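Local coordinates for protein 30kLP (Treponema pallidum, PDB 3K8G) that alters membrane permeability at acidic pH and might take part in ligand transport at the outer membrane of the syphilis spirochaete, at residues A[45-50]-A[106-111]. Residues are numbered along the deposited sequence; the frame is centred on the assembly and turned at random.
Sequences ADIKKI and EHTDVS
Ile-47 and Ile-50 of helix 45-52 both place CG1 anti to the carbonyl carbon, but their second torsions part them: Ile-47 folds its CD1 back (chi2 -69°), whereas Ile-50 runs extended (chi2 170°), so the two methyls arrive at different branches of Val-110, that of Ile-47 also reaching Thr-108. The CD1 of Ile-47 meets CG2 of Thr-108 tip to tip at 4.0 Å and lies 4.2 Å from CG2 of Val-110, which it approaches at a slant. Val-110 divides its branches between the two isoleucines, its CG1, anti to the backbone N, reaching 4.0 Å from CD1 of Ile-50 as these two side chains pass in opposite directions. The contact thus illustrates how an amphipathic helix can meet a strand through the methyl ends of its side chains: the axes stay 11.3 Å apart at 41°, and only 111 Å² is buried between these segments. The helix matches the region assigned as amphipathic helix 3, probably among those that move away from helices 7 and 8 when the cavity opens. Thr-108 and Val-110, alternate residues of their strand, turn the same face to the helix. A bound methylpentanediol lies beside Ile-47, which also packs on Ile-38 of helix 31-41, which includes the region assigned as amphipathic helix 2. Alongside in the sheet, Val-120 of the antiparallel strand 117-123 touches both Thr-108 and Val-110, while on the far face of strand 108-114 Ser-111 packs against helix 130-135.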
loop_
_atom_site.group_PDB
_atom_site.type_symbol
_atom_site.label_atom_id
_atom_site.label_comp_id
_atom_site.label_asym_id
_atom_site.label_seq_id
_atom_site.Cartn_x
_atom_site.Cartn_y
_atom_site.Cartn_z
ATOM N N ALA A 45 12.277 -2.803 -15.222
ATOM C CA ALA A 45 11.227 -2.694 -16.236
ATOM C C ALA A 45 10.037 -3.614 -15.952
ATOM O O ALA A 45 8.884 -3.213 -16.170
ATOM C CB ALA A 45 11.786 -2.919 -17.648
ATOM N N ASP A 46 10.325 -4.819 -15.438
ATOM C CA ASP A 46 9.313 -5.865 -15.268
ATOM C C ASP A 46 8.190 -5.395 -14.328
ATOM O O ASP A 46 6.995 -5.620 -14.589
ATOM C CB ASP A 46 9.914 -7.175 -14.719
ATOM C CG ASP A 46 11.255 -7.549 -15.355
ATOM O OD1 ASP A 46 12.308 -7.048 -14.906
ATOM O OD2 ASP A 46 11.256 -8.389 -16.278
ATOM N N ILE A 47 8.576 -4.746 -13.246
ATOM C CA ILE A 47 7.575 -4.255 -12.254
ATOM C C ILE A 47 6.668 -3.198 -12.876
ATOM O O ILE A 47 5.441 -3.281 -12.761
ATOM C CB ILE A 47 8.237 -3.734 -10.959
ATOM C CG1 ILE A 47 9.233 -4.760 -10.399
ATOM C CG2 ILE A 47 7.178 -3.400 -9.872
ATOM C CD1 ILE A 47 8.600 -6.060 -9.831
ATOM N N LYS A 48 7.263 -2.229 -13.584
ATOM C CA LYS A 48 6.477 -1.218 -14.301
ATOM C C LYS A 48 5.578 -1.886 -15.327
ATOM O O LYS A 48 4.396 -1.559 -15.430
ATOM C CB LYS A 48 7.380 -0.151 -14.961
ATOM C CG LYS A 48 7.872 0.918 -13.994
ATOM C CD LYS A 48 8.229 2.225 -14.696
ATOM C CE LYS A 48 8.678 3.281 -13.679
ATOM N NZ LYS A 48 8.823 4.646 -14.288
ATOM N N LYS A 49 6.128 -2.851 -16.070
ATOM C CA LYS A 49 5.335 -3.576 -17.057
ATOM C C LYS A 49 4.129 -4.270 -16.423
ATOM O O LYS A 49 3.021 -4.246 -16.987
ATOM C CB LYS A 49 6.207 -4.565 -17.848
ATOM C CG LYS A 49 7.084 -3.860 -18.909
ATOM C CD LYS A 49 8.053 -4.841 -19.587
ATOM C CE LYS A 49 8.877 -4.169 -20.687
ATOM N NZ LYS A 49 9.745 -3.105 -20.122
ATOM N N ILE A 50 4.338 -4.880 -15.255
ATOM C CA ILE A 50 3.239 -5.539 -14.527
ATOM C C ILE A 50 2.171 -4.518 -14.125
ATOM O O ILE A 50 0.954 -4.760 -14.320
ATOM C CB ILE A 50 3.757 -6.366 -13.311
ATOM C CG1 ILE A 50 4.617 -7.549 -13.808
ATOM C CG2 ILE A 50 2.578 -6.899 -12.442
ATOM C CD1 ILE A 50 5.372 -8.275 -12.724
ATOM N N GLU A 106 17.507 -10.317 -6.102
ATOM C CA GLU A 106 18.070 -9.880 -4.811
ATOM C C GLU A 106 17.025 -9.428 -3.776
ATOM O O GLU A 106 17.046 -9.864 -2.619
ATOM C CB GLU A 106 19.070 -8.734 -5.009
ATOM C CG GLU A 106 19.860 -8.392 -3.745
ATOM C CD GLU A 106 20.814 -9.512 -3.303
ATOM O OE1 GLU A 106 21.023 -10.487 -4.068
ATOM O OE2 GLU A 106 21.368 -9.408 -2.187
ATOM N N HIS A 107 16.169 -8.499 -4.173
ATOM C CA HIS A 107 15.201 -7.941 -3.223
ATOM C C HIS A 107 13.725 -8.199 -3.560
ATOM O O HIS A 107 12.854 -7.856 -2.762
ATOM C CB HIS A 107 15.431 -6.443 -3.065
ATOM C CG HIS A 107 16.708 -6.108 -2.360
ATOM N ND1 HIS A 107 16.961 -6.486 -1.056
ATOM C CD2 HIS A 107 17.806 -5.436 -2.779
ATOM C CE1 HIS A 107 18.166 -6.071 -0.708
ATOM N NE2 HIS A 107 18.697 -5.425 -1.731
ATOM N N THR A 108 13.453 -8.757 -4.743
ATOM C CA THR A 108 12.083 -8.917 -5.229
ATOM C C THR A 108 11.767 -10.325 -5.710
ATOM O O THR A 108 12.527 -10.903 -6.498
ATOM C CB THR A 108 11.760 -7.895 -6.337
ATOM O OG1 THR A 108 12.164 -6.601 -5.907
ATOM C CG2 THR A 108 10.254 -7.849 -6.619
ATOM N N ASP A 109 10.664 -10.891 -5.191
ATOM C CA ASP A 109 10.119 -12.149 -5.669
ATOM C C ASP A 109 8.740 -11.920 -6.287
ATOM O O ASP A 109 7.955 -11.117 -5.795
ATOM C CB ASP A 109 10.088 -13.157 -4.525
ATOM C CG ASP A 109 11.455 -13.267 -3.835
ATOM O OD1 ASP A 109 12.490 -13.307 -4.570
ATOM O OD2 ASP A 109 11.517 -13.225 -2.592
ATOM N N VAL A 110 8.467 -12.598 -7.390
ATOM C CA VAL A 110 7.241 -12.370 -8.130
ATOM C C VAL A 110 6.691 -13.699 -8.575
ATOM O O VAL A 110 7.442 -14.583 -9.050
ATOM C CB VAL A 110 7.421 -11.427 -9.355
ATOM C CG1 VAL A 110 6.062 -11.163 -10.056
ATOM C CG2 VAL A 110 8.100 -10.107 -8.974
ATOM N N SER A 111 5.375 -13.818 -8.465
ATOM C CA SER A 111 4.651 -14.935 -9.027
ATOM C C SER A 111 3.440 -14.433 -9.754
ATOM O O SER A 111 2.844 -13.424 -9.355
ATOM C CB SER A 111 4.133 -15.859 -7.900
ATOM O OG SER A 111 3.739 -17.061 -8.522
#